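PDB 4BG2: PATF, which is a prenyltransferase-like protein of patellamide biosynthesis, probably related to the enzymes that prenylate cyanobactin peptides. Local coordinates for residues 54-59 / 294-299; 275-280 / 299-304. All blocks are in the same frame, centred on the assembly; numbering follows the deposited sequence. Where two conformers were deposited one is given.

Contact 1. Residues 54-59 / 294-299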
# COMPACT_ATOMS: atom_id res chain seq x y z
N CYS A 54 -1.09 -2.25 10.22
CA CYS A 54 -2.17 -2.75 11.05
C CYS A 54 -3.41 -1.98 10.73
O CYS A 54 -3.43 -0.74 10.77
CB CYS A 54 -1.85 -2.59 12.52
SG CYS A 54 -0.41 -3.54 13.04
N GLN A 55 -4.46 -2.70 10.35
CA GLN A 55 -5.77 -2.08 10.17
C GLN A 55 -6.48 -2.15 11.50
O GLN A 55 -6.66 -3.24 12.06
CB GLN A 55 -6.58 -2.80 9.11
CG GLN A 55 -7.96 -2.21 8.86
CD GLN A 55 -8.56 -2.75 7.58
OE1 GLN A 55 -8.98 -3.90 7.52
NE2 GLN A 55 -8.56 -1.93 6.54
N VAL A 56 -6.87 -0.98 12.01
CA VAL A 56 -7.55 -0.89 13.28
C VAL A 56 -9.02 -0.55 13.09
O VAL A 56 -9.37 0.34 12.32
CB VAL A 56 -6.88 0.17 14.17
CG1 VAL A 56 -7.66 0.33 15.47
CG2 VAL A 56 -5.42 -0.22 14.45
N GLU A 57 -9.87 -1.24 13.86
CA GLU A 57 -11.31 -1.00 13.80
C GLU A 57 -11.86 -1.08 15.22
O GLU A 57 -12.19 -2.16 15.73
CB GLU A 57 -11.96 -2.03 12.87
CG GLU A 57 -13.01 -1.44 11.95
CD GLU A 57 -13.54 -2.44 10.93
OE1 GLU A 57 -14.52 -3.15 11.29
OE2 GLU A 57 -13.01 -2.49 9.79
N GLY A 58 -11.90 0.07 15.88
CA GLY A 58 -12.24 0.13 17.28
C GLY A 58 -11.19 -0.60 18.11
O GLY A 58 -10.04 -0.17 18.19
N ASP A 59 -11.59 -1.71 18.71
CA ASP A 59 -10.66 -2.53 19.49
C ASP A 59 -10.22 -3.80 18.74
O ASP A 59 -9.60 -4.66 19.32
CB ASP A 59 -11.23 -2.86 20.86
CG ASP A 59 -11.22 -1.65 21.80
OD1 ASP A 59 -10.20 -0.94 21.87
OD2 ASP A 59 -12.25 -1.41 22.45
N GLU A 294 -10.42 5.83 15.50
CA GLU A 294 -10.86 4.48 15.84
C GLU A 294 -10.73 3.53 14.65
O GLU A 294 -10.54 2.32 14.83
CB GLU A 294 -12.31 4.53 16.33
CG GLU A 294 -12.50 5.23 17.68
CD GLU A 294 -12.28 4.32 18.91
OE1 GLU A 294 -11.94 3.10 18.80
OE2 GLU A 294 -12.44 4.84 20.03
N ASN A 295 -10.88 4.08 13.44
CA ASN A 295 -10.90 3.31 12.22
C ASN A 295 -9.87 3.89 11.26
O ASN A 295 -10.06 4.98 10.72
CB ASN A 295 -12.29 3.34 11.61
CG ASN A 295 -13.33 2.74 12.53
OD1 ASN A 295 -13.32 1.54 12.77
ND2 ASN A 295 -14.23 3.58 13.06
N PHE A 296 -8.78 3.15 11.07
CA PHE A 296 -7.64 3.65 10.31
C PHE A 296 -6.66 2.52 10.06
O PHE A 296 -6.76 1.46 10.66
CB PHE A 296 -6.91 4.79 11.05
CG PHE A 296 -6.33 4.39 12.37
CD1 PHE A 296 -7.14 4.34 13.50
CD2 PHE A 296 -5.00 4.04 12.48
CE1 PHE A 296 -6.61 3.94 14.72
CE2 PHE A 296 -4.47 3.62 13.69
CZ PHE A 296 -5.28 3.60 14.82
N CYS A 297 -5.72 2.79 9.17
CA CYS A 297 -4.59 1.90 8.93
C CYS A 297 -3.30 2.62 9.23
O CYS A 297 -3.14 3.77 8.87
CB CYS A 297 -4.57 1.48 7.48
SG CYS A 297 -5.76 0.20 7.13
N PHE A 298 -2.38 1.93 9.88
CA PHE A 298 -1.08 2.48 10.26
C PHE A 298 0.02 1.66 9.54
O PHE A 298 0.18 0.48 9.78
CB PHE A 298 -0.98 2.36 11.77
CG PHE A 298 0.10 3.20 12.40
CD1 PHE A 298 1.39 3.20 11.92
CD2 PHE A 298 -0.19 3.95 13.53
CE1 PHE A 298 2.39 3.96 12.53
CE2 PHE A 298 0.80 4.70 14.16
CZ PHE A 298 2.09 4.72 13.65
N TYR A 299 0.80 2.33 8.72
CA TYR A 299 1.83 1.72 7.87
C TYR A 299 3.18 2.16 8.40
O TYR A 299 3.32 3.29 8.82
CB TYR A 299 1.66 2.22 6.43
CG TYR A 299 0.47 1.67 5.71
CD1 TYR A 299 -0.78 2.26 5.81
CD2 TYR A 299 0.58 0.51 4.93
CE1 TYR A 299 -1.89 1.73 5.12
CE2 TYR A 299 -0.50 -0.02 4.26
CZ TYR A 299 -1.72 0.58 4.35
OH TYR A 299 -2.78 0.00 3.68
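Val56 and Phe296 are an antiparallel hydrogen-bonded pair between strands 54-57 and 295-299, whose axes approach to 4.7 Å with N-to-C directions 163° apart. Two reciprocal backbone bonds join them, the shorter 2.8 Å from Val56 N to Phe296 O. Cys54 and Phe298 form a second reciprocally bonded pair, and just past the strand end Gly58, whose positive phi (64°) favours glycine, donates its N-H to Glu294 O. These are the first and last strands of a ten-stranded antiparallel sheet, and their bonds close it into a barrel.

The Phe296 side chain, with CG between backbone N and carbonyl carbon (chi1 62°), runs beside that of Val56. Val56 CB rides over one face of the Phe296 ring, 4.0 Å from its centroid, displaced toward the rim. Val56 CG1 meets CE1 of Phe296 at 3.8 Å, while CG2 of Val56 lies equally close to CZ of that ring. An alanine in place of Phe296 would probably leave Val56 without this apolar cover and open a gap beside Asn260. On the same face Cys54, Val56 and Phe298 all touch Ile266 of helix 261-272. On the other face Glu57 CG makes a close carbon-oxygen contact, 3.1 Å, with Asn295 OD1, while Asn295 ND2 binds Glu287.

Contact 2. Residues 275-280 / 299-304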
# COMPACT_ATOMS: atom_id res chain seq x y z
N CYS A 275 15.33 0.95 11.71
CA CYS A 275 15.21 0.64 10.29
C CYS A 275 14.00 1.24 9.59
O CYS A 275 13.84 1.04 8.40
CB CYS A 275 15.28 -0.88 10.05
SG CYS A 275 16.79 -1.56 10.78
N ILE A 276 13.19 1.99 10.33
CA ILE A 276 12.02 2.64 9.81
C ILE A 276 12.36 3.94 9.09
O ILE A 276 12.91 4.86 9.69
CB ILE A 276 10.98 2.89 10.90
CG1 ILE A 276 10.53 1.54 11.47
CG2 ILE A 276 9.78 3.65 10.33
CD1 ILE A 276 9.44 1.62 12.52
N THR A 277 12.04 3.99 7.79
CA THR A 277 12.33 5.16 6.96
C THR A 277 11.13 6.11 6.87
O THR A 277 11.31 7.30 6.69
CB THR A 277 12.70 4.74 5.53
OG1 THR A 277 11.67 3.90 4.99
CG2 THR A 277 14.01 4.00 5.51
N ASP A 278 9.92 5.58 7.02
CA ASP A 278 8.71 6.38 6.95
C ASP A 278 7.52 5.60 7.52
O ASP A 278 7.53 4.37 7.58
CB ASP A 278 8.44 6.80 5.49
CG ASP A 278 8.32 5.61 4.55
OD1 ASP A 278 7.21 5.06 4.43
OD2 ASP A 278 9.34 5.22 3.91
N VAL A 279 6.49 6.36 7.89
CA VAL A 279 5.22 5.84 8.38
C VAL A 279 4.12 6.54 7.63
O VAL A 279 4.36 7.56 7.00
CB VAL A 279 5.03 6.04 9.90
CG1 VAL A 279 6.16 5.34 10.62
CG2 VAL A 279 5.03 7.53 10.29
N ALA A 280 2.93 5.96 7.65
CA ALA A 280 1.79 6.60 7.06
C ALA A 280 0.55 6.22 7.80
O ALA A 280 0.38 5.08 8.22
CB ALA A 280 1.66 6.23 5.58
N TYR A 299 0.80 2.33 8.72
CA TYR A 299 1.83 1.72 7.87
C TYR A 299 3.18 2.16 8.40
O TYR A 299 3.32 3.29 8.82
CB TYR A 299 1.66 2.22 6.43
CG TYR A 299 0.47 1.67 5.71
CD1 TYR A 299 -0.78 2.26 5.81
CD2 TYR A 299 0.58 0.51 4.93
CE1 TYR A 299 -1.89 1.73 5.12
CE2 TYR A 299 -0.50 -0.02 4.26
CZ TYR A 299 -1.72 0.58 4.35
OH TYR A 299 -2.78 0.00 3.68
N TYR A 300 4.16 1.27 8.37
CA TYR A 300 5.55 1.65 8.57
C TYR A 300 6.42 0.87 7.59
O TYR A 300 6.10 -0.28 7.26
CB TYR A 300 5.98 1.46 10.03
CG TYR A 300 5.99 0.04 10.52
CD1 TYR A 300 4.85 -0.54 11.03
CD2 TYR A 300 7.15 -0.70 10.50
CE1 TYR A 300 4.87 -1.85 11.50
CE2 TYR A 300 7.18 -1.99 10.98
CZ TYR A 300 6.03 -2.56 11.46
OH TYR A 300 6.07 -3.86 11.90
N ASP A 301 7.51 1.50 7.15
CA ASP A 301 8.34 1.03 6.06
C ASP A 301 9.75 0.80 6.57
O ASP A 301 10.33 1.68 7.23
CB ASP A 301 8.34 2.07 4.94
CG ASP A 301 9.02 1.59 3.64
OD1 ASP A 301 9.18 0.37 3.42
OD2 ASP A 301 9.38 2.46 2.81
N GLN A 302 10.28 -0.40 6.30
CA GLN A 302 11.62 -0.77 6.70
C GLN A 302 12.43 -1.21 5.48
O GLN A 302 11.91 -1.91 4.59
CB GLN A 302 11.56 -1.88 7.74
CG GLN A 302 10.96 -1.42 9.06
CD GLN A 302 10.79 -2.55 10.05
OE1 GLN A 302 9.96 -3.43 9.84
NE2 GLN A 302 11.54 -2.52 11.15
N TRP A 303 13.69 -0.77 5.42
CA TRP A 303 14.58 -1.06 4.30
C TRP A 303 15.58 -2.14 4.70
O TRP A 303 16.24 -2.03 5.74
CB TRP A 303 15.26 0.23 3.76
CG TRP A 303 14.27 1.16 2.99
CD1 TRP A 303 12.90 1.29 3.22
CD2 TRP A 303 14.57 2.08 1.91
NE1 TRP A 303 12.36 2.20 2.35
CE2 TRP A 303 13.35 2.70 1.54
CE3 TRP A 303 15.74 2.43 1.23
CZ2 TRP A 303 13.28 3.65 0.51
CZ3 TRP A 303 15.67 3.38 0.21
CH2 TRP A 303 14.44 3.97 -0.14
N ASP A 304 15.70 -3.18 3.88
CA ASP A 304 16.46 -4.37 4.25
C ASP A 304 17.97 -4.20 4.25
O ASP A 304 18.69 -5.12 4.58
CB ASP A 304 16.04 -5.58 3.42
CG ASP A 304 16.42 -5.45 1.94
OD1 ASP A 304 17.25 -4.59 1.55
OD2 ASP A 304 15.90 -6.28 1.16
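Ile276 lies across from Tyr300 and Gln302, its branched side chain fitting the groove between theirs. CD1 of Ile276 approaches CD2 of Tyr300 to 3.8 Å, obliquely to the ring. The groove's second wall is Gln302, whose CG is 3.8 Å from Ile276 CG1; its NE2 is anchored on Gly274 O. Val279 continues the apolar row, its CG1 resting 3.9 Å from Tyr300 CB, so the base and ring of the tyrosine meet different neighbours. The phenol itself reaches away to His22 of helix 3-25.

The register slips by one residue between these pairs. Thr277 N donates to Asp301 O over 2.9 Å, while Asp301 N donates to Asp278 O, and two residues of strand 276-280 thus oppose a single residue of strand 299-303; Thr277 has the psi of -28° that such a bulge needs. The bulge brings the side chains of Thr277 and Asp278 to the side occupied by Asp301. Thr277 CG2, anti to its own carbonyl carbon, becomes a knob over one face of Trp303, 3.8 Å from the five-membered ring's centroid and 14° off its normal. The indole N-H serves a different partner, NE1 of Trp303 lying 3.0 Å from Asp301 OD2 with that oxygen in the ring plane. OD2 of Asp278 comes within 3.0 Å of OD2 of Asp301, an acceptor-acceptor approach; the carboxylate planes are 59° apart. The indole N-H of Trp303 and the hydroxyl of Thr277, which donates to Asp278 OD2, would probably ease any repulsion between the two carboxylates. Asp301 OD1 binds Ser49.

Farther along, Ala280 fits against Tyr299, CB to CB 4.1 Å apart, beside their two reciprocal backbone bonds. The pairing is a beta bulge in a closed barrel of ten antiparallel strands with helices outside it, consistent with the ABBA prenyltransferase fold.

Contacts 1 and 2 are built on opposite edges of strand 295-303: residues 54-59 pair with one edge near its start, and residues 275-280 with the other nearer its end. Their centres are about 17 Å apart; Tyr299 belongs to both ranges but pairs only in contact 2, with Ala280. Phe298 bridges them, its CD1 lying 4.3 Å from Ala280 O and its CE1 4.3 Å from Val279 CB. Contact 1 closes the barrel, while contact 2 pairs the last strand with the one before it. Strand 48-57 itself continues alongside contact 2, where Tyr300 and Gln302 form backbone bonds with Ser52 and Val50. Beyond that end, the disulfide Cys275-Cys306 ties the chain's last modelled residue to contact 2.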